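Local structure of acireductone dioxygenase (Bacillus anthracis, 4QGL) at residues Arg111-His117 / Asp155-Ile161. The protein probably oxidises the acireductone 1,2-dihydroxy-3-keto-5-methylthiopentene with molecular oxygen in the methionine salvage pathway, its products depending on whether iron or nickel is bound. Sequence-based numbering, arbitrary orientation.
Sequences RFIVSGH and DRQVVAI. With CD (cadmium ion), chain C.
F112 and I161 form an antiparallel hydrogen-bonded pair, F112 N giving to I161 O at 3.0 Å and I161 N returning a bond to F112 O at 3.1 Å, each donor lying in the plane of the carbonyl it meets. Further along, V159 O takes two N-H groups from one face of its plane, V114 N at 3.0 Å and S115 N at 3.3 Å, while V159 N gives to S115 O from well above that carbonyl's plane. Two residues thus stand opposite one, a classic beta bulge, and here the chain turns the corner between the two antiparallel sheets of the cupin fold: strand 109-113 belongs to one, strand 116-123 to the other. G116, at positive phi (68°), a conformation most readily adopted by glycine, faces V158 in a non-hydrogen-bonded antiparallel pair, and H117 N then bonds Q157 O.

On the face shared by F112, I161, S115 and V159, the side chains of F112 and I161 lie alongside each other, F112 CD2 3.8 Å from I161 CD1, and W37 stacks on the phenyl ring. V114, at the bulge, points toward strand 158-161; its CG1 stands anti to the backbone N (chi1 -167°), which leaves CG2 to approach I161 CG1 at 4.1 Å, and its CB meets V159 CG1.

The polar side-chain contact is the H117-D155 pair. H117 ND1 gives to D155 OD2 at 2.8 Å, within the imidazole plane but from above the carboxylate, the two planes being 72° apart. This bond probably steadies the ring's rotation and makes it a better donor to a cadmium ion, bound by NE2 at 2.7 Å together with E135 and G1 O, at a site distinct from the active-site metal position formed by H103, H105, E109 and H148.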
ATOM      1  N   ARG A 111      -0.181   1.300  -4.030  1.00 22.17           N
ATOM      2  CA  ARG A 111      -1.343   1.108  -3.173  1.00 21.55           C
ATOM      3  C   ARG A 111      -1.566   2.395  -2.393  1.00 21.18           C
ATOM      4  O   ARG A 111      -0.596   3.026  -1.986  1.00 21.09           O
ATOM      5  CB  ARG A 111      -1.125  -0.070  -2.192  1.00 21.14           C
ATOM      6  CG  ARG A 111      -1.033  -1.459  -2.831  1.00 21.23           C
ATOM      7  CD  ARG A 111      -2.335  -1.871  -3.535  1.00 21.52           C
ATOM      8  NE  ARG A 111      -2.240  -3.199  -4.151  1.00 21.77           N
ATOM      9  CZ  ARG A 111      -1.686  -3.448  -5.328  1.00 22.10           C
ATOM     10  NH1 ARG A 111      -1.179  -2.471  -6.057  1.00 22.27           N
ATOM     11  NH2 ARG A 111      -1.645  -4.681  -5.781  1.00 22.42           N
ATOM     12  N   PHE A 112      -2.819   2.802  -2.199  1.00 20.98           N
ATOM     13  CA  PHE A 112      -3.112   3.887  -1.269  1.00 20.77           C
ATOM     14  C   PHE A 112      -4.028   3.379  -0.193  1.00 20.48           C
ATOM     15  O   PHE A 112      -5.068   2.830  -0.501  1.00 20.63           O
ATOM     16  CB  PHE A 112      -3.774   5.038  -1.990  1.00 21.14           C
ATOM     17  CG  PHE A 112      -4.397   6.065  -1.078  1.00 21.19           C
ATOM     18  CD1 PHE A 112      -3.629   6.966  -0.412  1.00 21.20           C
ATOM     19  CD2 PHE A 112      -5.765   6.141  -0.934  1.00 21.41           C
ATOM     20  CE1 PHE A 112      -4.206   7.917   0.400  1.00 21.45           C
ATOM     21  CE2 PHE A 112      -6.354   7.087  -0.126  1.00 21.57           C
ATOM     22  CZ  PHE A 112      -5.565   7.973   0.549  1.00 21.58           C
ATOM     23  N   ILE A 113      -3.682   3.552   1.066  1.00 20.14           N
ATOM     24  CA  ILE A 113      -4.555   3.009   2.099  1.00 20.00           C
ATOM     25  C   ILE A 113      -5.685   3.975   2.430  1.00 20.27           C
ATOM     26  O   ILE A 113      -5.449   5.159   2.718  1.00 20.41           O
ATOM     27  CB  ILE A 113      -3.790   2.679   3.384  1.00 19.82           C
ATOM     28  CG1 ILE A 113      -2.586   1.748   3.114  1.00 19.61           C
ATOM     29  CG2 ILE A 113      -4.730   2.090   4.412  1.00 19.94           C
ATOM     30  CD1 ILE A 113      -2.763   0.753   1.989  1.00 19.56           C
ATOM     31  N   VAL A 114      -6.905   3.457   2.376  1.00 20.43           N
ATOM     32  CA  VAL A 114      -8.078   4.202   2.774  1.00 20.79           C
ATOM     33  C   VAL A 114      -8.505   3.890   4.178  1.00 20.89           C
ATOM     34  O   VAL A 114      -8.807   4.773   4.944  1.00 21.16           O
ATOM     35  CB  VAL A 114      -9.293   3.903   1.887  1.00 21.10           C
ATOM     36  CG1 VAL A 114     -10.389   4.941   2.155  1.00 21.56           C
ATOM     37  CG2 VAL A 114      -8.942   3.922   0.398  1.00 21.11           C
ATOM     38  N   SER A 115      -8.562   2.607   4.505  1.00 20.82           N
ATOM     39  CA  SER A 115      -8.874   2.150   5.863  1.00 21.03           C
ATOM     40  C   SER A 115      -7.998   0.983   6.266  1.00 20.79           C
ATOM     41  O   SER A 115      -7.421   0.345   5.404  1.00 20.51           O
ATOM     42  CB  SER A 115     -10.320   1.712   5.903  1.00 21.50           C
ATOM     43  OG  SER A 115     -11.170   2.848   5.846  1.00 21.84           O
ATOM     44  N   GLY A 116      -7.935   0.686   7.574  1.00 21.01           N
ATOM     45  CA  GLY A 116      -7.171  -0.449   8.127  1.00 20.93           C
ATOM     46  C   GLY A 116      -5.682  -0.284   8.003  1.00 20.52           C
ATOM     47  O   GLY A 116      -5.175   0.833   8.066  1.00 20.45           O
ATOM     48  N   HIS A 117      -4.973  -1.406   7.823  1.00 20.36           N
ATOM     49  CA  HIS A 117      -3.487  -1.396   7.831  1.00 20.10           C
ATOM     50  C   HIS A 117      -2.861  -2.415   6.904  1.00 19.85           C
ATOM     51  O   HIS A 117      -3.496  -3.402   6.527  1.00 19.97           O
ATOM     52  CB  HIS A 117      -2.933  -1.654   9.231  1.00 20.39           C
ATOM     53  CG  HIS A 117      -3.501  -0.759  10.286  1.00 20.80           C
ATOM     54  ND1 HIS A 117      -4.684  -1.036  10.933  1.00 21.23           N
ATOM     55  CD2 HIS A 117      -3.044   0.395  10.812  1.00 20.96           C
ATOM     56  CE1 HIS A 117      -4.941  -0.081  11.807  1.00 21.61           C
ATOM     57  NE2 HIS A 117      -3.958   0.802  11.753  1.00 21.46           N
ATOM     58  N   ASP A 155      -5.282  -6.432  13.146  1.00 25.46           N
ATOM     59  CA  ASP A 155      -6.695  -6.187  12.917  1.00 25.56           C
ATOM     60  C   ASP A 155      -7.171  -6.915  11.660  1.00 25.10           C
ATOM     61  O   ASP A 155      -8.375  -6.930  11.377  1.00 25.28           O
ATOM     62  CB  ASP A 155      -7.026  -4.674  12.875  1.00 25.47           C
ATOM     63  CG  ASP A 155      -6.211  -3.902  11.823  1.00 24.83           C
ATOM     64  OD1 ASP A 155      -5.011  -4.254  11.644  1.00 24.62           O
ATOM     65  OD2 ASP A 155      -6.772  -2.946  11.165  1.00 24.74           O
ATOM     66  N   ARG A 156      -6.225  -7.534  10.933  1.00 24.43           N
ATOM     67  CA  ARG A 156      -6.514  -8.342   9.728  1.00 24.19           C
ATOM     68  C   ARG A 156      -7.597  -7.707   8.805  1.00 23.74           C
ATOM     69  O   ARG A 156      -8.530  -8.376   8.391  1.00 24.20           O
ATOM     70  CB  ARG A 156      -6.923  -9.788  10.092  1.00 25.11           C
ATOM     71  CG  ARG A 156      -5.961 -10.590  10.975  1.00 25.57           C
ATOM     72  CD  ARG A 156      -4.952 -11.387  10.155  1.00 25.43           C
ATOM     73  NE  ARG A 156      -5.566 -12.566   9.514  1.00 26.15           N
ATOM     74  CZ  ARG A 156      -4.934 -13.397   8.677  1.00 26.18           C
ATOM     75  NH1 ARG A 156      -3.658 -13.200   8.362  1.00 25.68           N
ATOM     76  NH2 ARG A 156      -5.579 -14.427   8.147  1.00 26.82           N
ATOM     77  N   GLN A 157      -7.452  -6.431   8.472  1.00 22.83           N
ATOM     78  CA  GLN A 157      -8.378  -5.789   7.558  1.00 22.56           C
ATOM     79  C   GLN A 157      -7.739  -4.584   6.869  1.00 21.72           C
ATOM     80  O   GLN A 157      -7.040  -3.793   7.490  1.00 21.52           O
ATOM     81  CB  GLN A 157      -9.635  -5.362   8.287  1.00 23.05           C
ATOM     82  CG  GLN A 157      -9.344  -4.322   9.332  1.00 22.96           C
ATOM     83  CD  GLN A 157     -10.519  -4.071  10.211  1.00 23.62           C
ATOM     84  OE1 GLN A 157     -11.585  -4.621   9.984  1.00 24.11           O
ATOM     85  NE2 GLN A 157     -10.331  -3.242  11.236  1.00 23.73           N
ATOM     86  N   VAL A 158      -7.982  -4.458   5.577  1.00 21.39           N
ATOM     87  CA  VAL A 158      -7.494  -3.305   4.855  1.00 20.88           C
ATOM     88  C   VAL A 158      -8.445  -2.950   3.722  1.00 21.07           C
ATOM     89  O   VAL A 158      -9.049  -3.832   3.081  1.00 21.43           O
ATOM     90  CB  VAL A 158      -6.042  -3.552   4.366  1.00 20.41           C
ATOM     91  CG1 VAL A 158      -5.988  -4.392   3.110  1.00 20.48           C
ATOM     92  CG2 VAL A 158      -5.337  -2.252   4.119  1.00 20.07           C
ATOM     93  N   VAL A 159      -8.597  -1.647   3.494  1.00 20.94           N
ATOM     94  CA  VAL A 159      -9.197  -1.117   2.245  1.00 21.09           C
ATOM     95  C   VAL A 159      -8.173  -0.265   1.520  1.00 20.75           C
ATOM     96  O   VAL A 159      -7.547   0.566   2.141  1.00 20.49           O
ATOM     97  CB  VAL A 159     -10.444  -0.272   2.497  1.00 21.48           C
ATOM     98  CG1 VAL A 159     -10.961   0.296   1.197  1.00 21.70           C
ATOM     99  CG2 VAL A 159     -11.552  -1.094   3.097  1.00 22.01           C
ATOM    100  N   ALA A 160      -8.029  -0.486   0.206  1.00 20.89           N
ATOM    101  CA  ALA A 160      -7.008   0.162  -0.639  1.00 20.73           C
ATOM    102  C   ALA A 160      -7.469   0.448  -2.056  1.00 21.22           C
ATOM    103  O   ALA A 160      -8.300  -0.241  -2.624  1.00 21.64           O
ATOM    104  CB  ALA A 160      -5.766  -0.726  -0.716  1.00 20.44           C
ATOM    105  N   ILE A 161      -6.838   1.439  -2.631  1.00 21.44           N
ATOM    106  CA  ILE A 161      -6.927   1.680  -4.041  1.00 22.20           C
ATOM    107  C   ILE A 161      -5.670   1.110  -4.686  1.00 22.58           C
ATOM    108  O   ILE A 161      -4.586   1.374  -4.226  1.00 22.30           O
ATOM    109  CB  ILE A 161      -7.018   3.183  -4.353  1.00 22.30           C
ATOM    110  CG1 ILE A 161      -8.198   3.799  -3.622  1.00 22.40           C
ATOM    111  CG2 ILE A 161      -7.198   3.368  -5.834  1.00 22.88           C
ATOM    112  CD1 ILE A 161      -8.233   5.314  -3.686  1.00 22.62           C
TER
HETATM  113 CD    CD C 202      -3.242   3.058  12.957  1.00 33.72          CD